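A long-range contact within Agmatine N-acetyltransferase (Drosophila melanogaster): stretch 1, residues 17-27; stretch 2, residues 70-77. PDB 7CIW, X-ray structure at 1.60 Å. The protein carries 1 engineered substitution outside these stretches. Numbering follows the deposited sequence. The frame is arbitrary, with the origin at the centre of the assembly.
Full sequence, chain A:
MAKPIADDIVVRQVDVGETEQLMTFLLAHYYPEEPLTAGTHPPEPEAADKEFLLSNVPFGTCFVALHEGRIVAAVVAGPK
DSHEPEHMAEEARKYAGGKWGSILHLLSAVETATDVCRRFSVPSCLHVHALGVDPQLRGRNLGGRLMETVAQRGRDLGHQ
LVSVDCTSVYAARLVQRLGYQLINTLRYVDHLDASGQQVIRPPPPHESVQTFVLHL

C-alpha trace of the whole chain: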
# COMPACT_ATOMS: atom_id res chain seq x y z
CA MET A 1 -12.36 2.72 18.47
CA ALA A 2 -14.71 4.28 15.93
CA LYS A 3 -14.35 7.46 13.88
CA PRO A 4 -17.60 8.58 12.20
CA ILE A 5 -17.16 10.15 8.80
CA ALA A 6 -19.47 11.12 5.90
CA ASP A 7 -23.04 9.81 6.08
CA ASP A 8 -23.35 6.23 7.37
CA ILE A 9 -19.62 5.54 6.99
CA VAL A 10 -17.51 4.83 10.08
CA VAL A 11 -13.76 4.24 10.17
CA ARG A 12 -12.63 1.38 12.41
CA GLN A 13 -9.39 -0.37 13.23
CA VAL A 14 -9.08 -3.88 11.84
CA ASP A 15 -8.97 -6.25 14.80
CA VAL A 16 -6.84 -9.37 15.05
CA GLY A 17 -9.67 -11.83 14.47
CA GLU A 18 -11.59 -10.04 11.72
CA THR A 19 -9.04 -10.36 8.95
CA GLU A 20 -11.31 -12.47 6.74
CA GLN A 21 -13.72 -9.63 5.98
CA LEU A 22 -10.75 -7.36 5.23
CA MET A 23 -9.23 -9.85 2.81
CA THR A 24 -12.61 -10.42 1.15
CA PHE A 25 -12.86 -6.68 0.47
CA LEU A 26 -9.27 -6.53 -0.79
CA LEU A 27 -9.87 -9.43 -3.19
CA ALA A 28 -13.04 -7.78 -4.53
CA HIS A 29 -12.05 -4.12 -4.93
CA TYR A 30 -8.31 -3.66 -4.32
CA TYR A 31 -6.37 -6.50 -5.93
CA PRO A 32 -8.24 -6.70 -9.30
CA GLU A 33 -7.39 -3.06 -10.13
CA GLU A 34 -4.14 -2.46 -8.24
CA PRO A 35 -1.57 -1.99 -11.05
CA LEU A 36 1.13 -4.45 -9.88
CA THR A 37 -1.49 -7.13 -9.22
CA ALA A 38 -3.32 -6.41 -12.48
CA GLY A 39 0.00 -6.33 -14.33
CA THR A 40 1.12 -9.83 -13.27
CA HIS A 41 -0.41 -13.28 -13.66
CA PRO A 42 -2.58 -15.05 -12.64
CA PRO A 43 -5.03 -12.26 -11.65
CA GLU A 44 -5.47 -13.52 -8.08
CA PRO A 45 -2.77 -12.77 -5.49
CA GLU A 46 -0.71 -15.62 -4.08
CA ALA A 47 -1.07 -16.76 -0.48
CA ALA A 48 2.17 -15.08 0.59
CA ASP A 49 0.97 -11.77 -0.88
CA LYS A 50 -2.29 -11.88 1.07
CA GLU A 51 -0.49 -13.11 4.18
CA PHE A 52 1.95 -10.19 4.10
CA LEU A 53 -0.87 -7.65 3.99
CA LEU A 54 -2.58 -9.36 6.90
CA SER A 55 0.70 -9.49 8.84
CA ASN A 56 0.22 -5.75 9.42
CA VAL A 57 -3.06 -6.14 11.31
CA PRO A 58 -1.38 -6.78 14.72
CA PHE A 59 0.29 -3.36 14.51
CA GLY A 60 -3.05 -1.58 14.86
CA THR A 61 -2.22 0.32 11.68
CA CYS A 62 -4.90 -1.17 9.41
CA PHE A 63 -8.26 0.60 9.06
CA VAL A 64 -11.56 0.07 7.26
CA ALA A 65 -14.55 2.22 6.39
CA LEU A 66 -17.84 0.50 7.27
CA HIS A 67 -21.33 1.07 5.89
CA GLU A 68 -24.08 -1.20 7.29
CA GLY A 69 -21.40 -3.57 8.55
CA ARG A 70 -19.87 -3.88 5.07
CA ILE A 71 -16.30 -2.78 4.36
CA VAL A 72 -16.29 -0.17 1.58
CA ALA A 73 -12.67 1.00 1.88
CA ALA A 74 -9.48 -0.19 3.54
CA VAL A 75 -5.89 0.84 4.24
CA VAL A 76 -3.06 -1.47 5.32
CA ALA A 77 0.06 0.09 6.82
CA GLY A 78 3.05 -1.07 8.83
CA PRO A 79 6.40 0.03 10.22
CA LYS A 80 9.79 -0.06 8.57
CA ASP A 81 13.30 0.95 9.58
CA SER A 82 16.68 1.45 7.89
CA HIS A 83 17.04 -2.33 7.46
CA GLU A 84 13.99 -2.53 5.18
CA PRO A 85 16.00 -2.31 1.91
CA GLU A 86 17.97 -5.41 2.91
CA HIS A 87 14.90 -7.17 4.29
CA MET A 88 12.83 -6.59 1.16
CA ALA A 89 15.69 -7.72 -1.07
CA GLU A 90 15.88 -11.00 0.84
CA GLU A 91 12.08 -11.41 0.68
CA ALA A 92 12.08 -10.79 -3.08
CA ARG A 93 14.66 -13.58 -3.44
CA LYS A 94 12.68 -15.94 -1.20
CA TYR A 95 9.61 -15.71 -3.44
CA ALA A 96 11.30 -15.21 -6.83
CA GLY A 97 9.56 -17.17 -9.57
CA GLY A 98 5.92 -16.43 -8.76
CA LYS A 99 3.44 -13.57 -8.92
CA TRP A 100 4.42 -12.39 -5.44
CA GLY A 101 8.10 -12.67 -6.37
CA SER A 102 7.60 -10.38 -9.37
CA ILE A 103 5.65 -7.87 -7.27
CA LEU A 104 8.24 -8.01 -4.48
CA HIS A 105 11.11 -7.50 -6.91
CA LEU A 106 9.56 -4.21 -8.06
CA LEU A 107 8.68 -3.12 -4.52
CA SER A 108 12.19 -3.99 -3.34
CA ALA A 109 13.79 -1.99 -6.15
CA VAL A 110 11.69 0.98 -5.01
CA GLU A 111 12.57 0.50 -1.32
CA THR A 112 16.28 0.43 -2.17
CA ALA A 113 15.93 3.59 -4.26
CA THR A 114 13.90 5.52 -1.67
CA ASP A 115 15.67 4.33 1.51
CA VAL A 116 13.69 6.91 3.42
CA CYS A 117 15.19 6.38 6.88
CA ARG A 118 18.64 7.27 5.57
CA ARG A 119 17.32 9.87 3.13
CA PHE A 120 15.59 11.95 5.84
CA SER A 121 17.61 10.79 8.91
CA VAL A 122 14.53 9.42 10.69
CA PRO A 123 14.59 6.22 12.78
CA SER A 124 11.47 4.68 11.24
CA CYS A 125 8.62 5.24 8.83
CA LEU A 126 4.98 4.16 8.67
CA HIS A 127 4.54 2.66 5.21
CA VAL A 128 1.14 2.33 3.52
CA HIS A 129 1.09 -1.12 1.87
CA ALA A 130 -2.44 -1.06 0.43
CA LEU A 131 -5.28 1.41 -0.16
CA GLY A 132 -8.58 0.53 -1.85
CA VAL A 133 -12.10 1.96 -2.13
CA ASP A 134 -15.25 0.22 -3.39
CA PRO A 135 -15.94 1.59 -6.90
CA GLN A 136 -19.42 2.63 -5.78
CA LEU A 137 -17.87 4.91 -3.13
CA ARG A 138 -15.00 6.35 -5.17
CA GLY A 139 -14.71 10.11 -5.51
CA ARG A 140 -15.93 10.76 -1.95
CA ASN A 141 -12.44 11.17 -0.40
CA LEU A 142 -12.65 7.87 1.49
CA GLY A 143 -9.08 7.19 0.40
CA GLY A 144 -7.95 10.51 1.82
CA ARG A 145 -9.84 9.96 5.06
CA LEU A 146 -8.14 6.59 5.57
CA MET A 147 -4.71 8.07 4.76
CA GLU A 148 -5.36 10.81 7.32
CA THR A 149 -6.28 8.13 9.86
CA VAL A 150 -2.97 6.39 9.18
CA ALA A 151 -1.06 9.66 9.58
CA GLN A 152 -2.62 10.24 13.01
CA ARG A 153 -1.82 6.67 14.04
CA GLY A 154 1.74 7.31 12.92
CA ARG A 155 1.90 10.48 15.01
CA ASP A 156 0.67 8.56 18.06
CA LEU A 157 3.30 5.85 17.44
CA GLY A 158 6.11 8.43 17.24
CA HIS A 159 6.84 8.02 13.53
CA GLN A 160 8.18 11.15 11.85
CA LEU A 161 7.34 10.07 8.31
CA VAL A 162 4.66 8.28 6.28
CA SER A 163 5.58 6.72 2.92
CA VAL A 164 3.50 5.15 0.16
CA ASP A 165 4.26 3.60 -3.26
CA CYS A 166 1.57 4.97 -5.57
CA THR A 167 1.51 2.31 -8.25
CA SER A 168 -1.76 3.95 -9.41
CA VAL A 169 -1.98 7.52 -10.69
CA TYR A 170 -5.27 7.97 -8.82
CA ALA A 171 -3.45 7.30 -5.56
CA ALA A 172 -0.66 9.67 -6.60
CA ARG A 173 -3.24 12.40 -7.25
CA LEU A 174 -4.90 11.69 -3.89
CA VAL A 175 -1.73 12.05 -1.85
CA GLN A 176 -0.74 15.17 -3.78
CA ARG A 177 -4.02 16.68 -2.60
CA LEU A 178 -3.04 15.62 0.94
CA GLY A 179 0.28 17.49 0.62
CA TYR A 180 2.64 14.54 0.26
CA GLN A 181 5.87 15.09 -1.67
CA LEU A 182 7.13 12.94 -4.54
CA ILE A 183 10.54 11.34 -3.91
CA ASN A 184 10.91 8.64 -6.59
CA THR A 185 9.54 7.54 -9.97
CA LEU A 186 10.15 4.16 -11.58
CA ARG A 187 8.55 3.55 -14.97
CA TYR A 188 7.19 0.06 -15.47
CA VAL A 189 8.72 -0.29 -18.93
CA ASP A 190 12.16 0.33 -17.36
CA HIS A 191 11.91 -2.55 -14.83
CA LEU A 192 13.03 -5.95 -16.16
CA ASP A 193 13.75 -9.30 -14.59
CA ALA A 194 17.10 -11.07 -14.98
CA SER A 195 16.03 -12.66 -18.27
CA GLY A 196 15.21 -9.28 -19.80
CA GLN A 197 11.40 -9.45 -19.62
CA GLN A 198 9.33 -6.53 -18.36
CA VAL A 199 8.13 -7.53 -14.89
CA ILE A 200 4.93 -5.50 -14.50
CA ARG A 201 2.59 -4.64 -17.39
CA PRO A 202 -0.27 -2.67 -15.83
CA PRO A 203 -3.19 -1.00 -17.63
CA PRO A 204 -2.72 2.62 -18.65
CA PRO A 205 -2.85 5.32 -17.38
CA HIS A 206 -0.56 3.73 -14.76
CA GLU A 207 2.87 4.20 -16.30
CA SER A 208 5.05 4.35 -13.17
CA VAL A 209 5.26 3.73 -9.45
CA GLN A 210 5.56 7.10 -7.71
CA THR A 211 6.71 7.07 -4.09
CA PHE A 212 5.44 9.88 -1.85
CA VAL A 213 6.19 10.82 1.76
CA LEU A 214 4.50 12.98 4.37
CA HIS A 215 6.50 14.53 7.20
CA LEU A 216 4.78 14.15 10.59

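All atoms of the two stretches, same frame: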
# COMPACT_ATOMS: atom_id res chain seq x y z
N GLY A 17 -8.48 -11.01 14.32
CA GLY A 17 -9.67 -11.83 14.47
C GLY A 17 -10.86 -11.21 13.76
O GLY A 17 -11.96 -11.15 14.31
N GLU A 18 -10.62 -10.74 12.54
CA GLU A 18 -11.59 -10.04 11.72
C GLU A 18 -10.92 -9.82 10.37
O GLU A 18 -11.40 -9.07 9.51
CB GLU A 18 -12.02 -8.72 12.38
CG GLU A 18 -13.04 -7.89 11.63
CD GLU A 18 -12.59 -6.45 11.49
OE1 GLU A 18 -12.74 -5.86 10.39
OE2 GLU A 18 -12.09 -5.91 12.50
N THR A 19 -9.81 -10.52 10.17
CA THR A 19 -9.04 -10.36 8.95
C THR A 19 -9.74 -10.95 7.74
O THR A 19 -9.41 -10.57 6.61
CB THR A 19 -7.66 -11.00 9.10
OG1 THR A 19 -7.80 -12.39 9.42
CG2 THR A 19 -6.87 -10.30 10.21
N GLU A 20 -10.70 -11.86 7.92
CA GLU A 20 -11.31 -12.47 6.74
C GLU A 20 -12.13 -11.45 5.96
O GLU A 20 -12.05 -11.40 4.72
CB GLU A 20 -12.17 -13.67 7.11
CG GLU A 20 -12.69 -14.37 5.87
CD GLU A 20 -13.56 -15.56 6.20
OE1 GLU A 20 -13.04 -16.69 6.23
OE2 GLU A 20 -14.78 -15.35 6.43
N GLN A 21 -12.93 -10.65 6.66
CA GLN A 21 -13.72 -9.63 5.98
C GLN A 21 -12.81 -8.65 5.25
O GLN A 21 -13.11 -8.23 4.13
CB GLN A 21 -14.60 -8.89 6.98
CG GLN A 21 -15.83 -9.69 7.44
CD GLN A 21 -16.48 -10.48 6.32
OE1 GLN A 21 -16.78 -9.94 5.25
NE2 GLN A 21 -16.69 -11.77 6.55
N LEU A 22 -11.69 -8.27 5.88
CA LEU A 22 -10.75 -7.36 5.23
C LEU A 22 -10.21 -7.96 3.95
O LEU A 22 -10.15 -7.30 2.91
CB LEU A 22 -9.61 -7.02 6.18
CG LEU A 22 -8.38 -6.32 5.56
CD1 LEU A 22 -8.77 -4.95 5.00
CD2 LEU A 22 -7.25 -6.18 6.59
N MET A 23 -9.79 -9.22 4.01
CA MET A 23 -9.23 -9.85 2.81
C MET A 23 -10.30 -10.02 1.74
O MET A 23 -10.02 -9.85 0.55
CB MET A 23 -8.60 -11.20 3.18
CG MET A 23 -7.87 -11.87 2.02
SD MET A 23 -6.73 -10.79 1.11
CE MET A 23 -5.59 -10.34 2.42
N THR A 24 -11.54 -10.33 2.13
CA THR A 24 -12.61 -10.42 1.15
C THR A 24 -12.81 -9.11 0.41
O THR A 24 -12.96 -9.09 -0.82
CB THR A 24 -13.89 -10.88 1.84
OG1 THR A 24 -13.67 -12.20 2.35
CG2 THR A 24 -15.07 -10.91 0.87
N PHE A 25 -12.78 -7.98 1.13
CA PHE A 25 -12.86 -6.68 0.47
C PHE A 25 -11.67 -6.47 -0.46
O PHE A 25 -11.83 -6.03 -1.60
CB PHE A 25 -12.94 -5.54 1.49
CG PHE A 25 -12.73 -4.19 0.87
CD1 PHE A 25 -13.77 -3.54 0.21
CD2 PHE A 25 -11.48 -3.58 0.90
CE1 PHE A 25 -13.57 -2.30 -0.39
CE2 PHE A 25 -11.28 -2.34 0.30
CZ PHE A 25 -12.33 -1.71 -0.34
N LEU A 26 -10.46 -6.75 0.03
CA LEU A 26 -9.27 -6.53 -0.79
C LEU A 26 -9.33 -7.35 -2.08
O LEU A 26 -8.97 -6.86 -3.15
CB LEU A 26 -8.01 -6.87 -0.00
CG LEU A 26 -7.69 -5.97 1.19
CD1 LEU A 26 -6.47 -6.51 1.94
CD2 LEU A 26 -7.45 -4.53 0.74
N LEU A 27 -9.79 -8.61 -1.99
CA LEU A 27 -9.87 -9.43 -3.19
C LEU A 27 -10.94 -8.93 -4.16
O LEU A 27 -10.83 -9.16 -5.37
CB LEU A 27 -10.14 -10.89 -2.81
CG LEU A 27 -8.95 -11.52 -2.10
CD1 LEU A 27 -9.33 -12.81 -1.41
CD2 LEU A 27 -7.81 -11.75 -3.11
N ARG A 70 -20.62 -3.45 6.24
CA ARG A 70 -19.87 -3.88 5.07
C ARG A 70 -18.66 -2.97 4.89
O ARG A 70 -18.77 -1.74 4.99
CB ARG A 70 -20.76 -3.83 3.83
CG ARG A 70 -20.07 -4.06 2.50
CD ARG A 70 -21.10 -4.27 1.39
NE ARG A 70 -20.85 -3.42 0.22
CZ ARG A 70 -21.03 -3.81 -1.04
NH1 ARG A 70 -21.46 -5.04 -1.30
NH2 ARG A 70 -20.78 -2.98 -2.04
N ILE A 71 -17.50 -3.57 4.63
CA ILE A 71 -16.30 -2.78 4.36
C ILE A 71 -16.41 -2.19 2.96
O ILE A 71 -16.64 -2.91 1.98
CB ILE A 71 -15.03 -3.63 4.51
CG1 ILE A 71 -14.88 -4.11 5.95
CG2 ILE A 71 -13.80 -2.84 4.04
CD1 ILE A 71 -13.86 -5.23 6.12
N VAL A 72 -16.25 -0.87 2.86
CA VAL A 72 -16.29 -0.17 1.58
C VAL A 72 -14.96 0.49 1.25
O VAL A 72 -14.81 1.01 0.13
CB VAL A 72 -17.44 0.87 1.54
CG1 VAL A 72 -18.78 0.15 1.58
CG2 VAL A 72 -17.34 1.84 2.71
N ALA A 73 -13.99 0.47 2.16
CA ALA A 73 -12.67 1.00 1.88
C ALA A 73 -11.72 0.44 2.94
O ALA A 73 -12.14 0.09 4.04
CB ALA A 73 -12.65 2.53 1.88
N ALA A 74 -10.44 0.37 2.60
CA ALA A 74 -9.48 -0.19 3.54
C ALA A 74 -8.09 0.38 3.28
O ALA A 74 -7.74 0.68 2.14
CB ALA A 74 -9.42 -1.72 3.46
N VAL A 75 -7.30 0.48 4.35
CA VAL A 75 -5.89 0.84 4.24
C VAL A 75 -5.08 -0.11 5.13
O VAL A 75 -5.50 -0.47 6.23
CB VAL A 75 -5.66 2.32 4.61
CG1 VAL A 75 -6.04 2.61 6.08
CG2 VAL A 75 -4.23 2.78 4.28
N VAL A 76 -3.95 -0.57 4.60
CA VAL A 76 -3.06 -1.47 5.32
C VAL A 76 -1.72 -0.76 5.41
O VAL A 76 -1.17 -0.35 4.38
CB VAL A 76 -2.93 -2.82 4.61
CG1 VAL A 76 -1.84 -3.67 5.27
CG2 VAL A 76 -4.25 -3.56 4.62
N ALA A 77 -1.21 -0.60 6.63
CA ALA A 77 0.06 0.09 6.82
C ALA A 77 0.87 -0.67 7.87
O ALA A 77 0.32 -1.40 8.69
CB ALA A 77 -0.14 1.55 7.24

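Helix 19-27 crosses strand 70-77 at 60° between their N-to-C directions, with axes approaching to 8.8 Å. No hydrogen bond links the stretches; the contact is van der Waals packing, burying 386 Å² over both sides. Leu22, Phe25, Leu26, Ala74 and Val76 are buried, and their apolar side chains leave no polar side-chain group unsatisfied there.

Phe25 and Ile71 dominate, each losing 93 Å² to the opposing stretch, and their CA atoms lie 6.5 Å apart. Both CA-to-CB bonds point toward the other stretch. Phe25 adopts chi1 t (168°) with chi2 at 80°, which lays its ring along the strand: CD1 of Phe25 is 3.4 Å from O of Ile71, and CZ of Phe25 is 3.5 Å from CA of Ala73. One ring face receives CG2 of Ile71, 4.0 Å from the Phe25 ring centroid and 26° off the normal, a CH-pi contact. Ile71, chi1 m and chi2 t, also extends CD1 to the helix backbone, 3.7 Å from both O of Gln21 and N of Leu22. Its two branches thus reach different targets, the ring and the preceding helical turn.

Ala74 points toward the helix, and its single methyl group meets three larger side chains: CB of Ala74 is 3.6 Å from CD1 of Leu22, 3.7 Å from CE2 of Phe25 and, more loosely, 4.4 Å from CD2 of Leu26. Leu22 leaves the helix sideways, but chi1 t (167°) and chi2 p (63°) bring its end nearer the strand; CD2 of Leu22 reaches 4.4 Å from CG2 of Val76. Leu26 also starts sideways, and chi1 m with chi2 t brings its end nearer the strand.

Ile71, Ala74 and Val76 point toward the helix; Val72, Ala73 and Val75 point away. Alternation is interrupted at Val72 and Ala73, with Val72 at phi/psi -116/-6°, and resumes from Ala73 to Val76. Gln21, exposed and with chi1 and chi2 both m, contributes its CB, 3.8 Å from CD1 of Ile71.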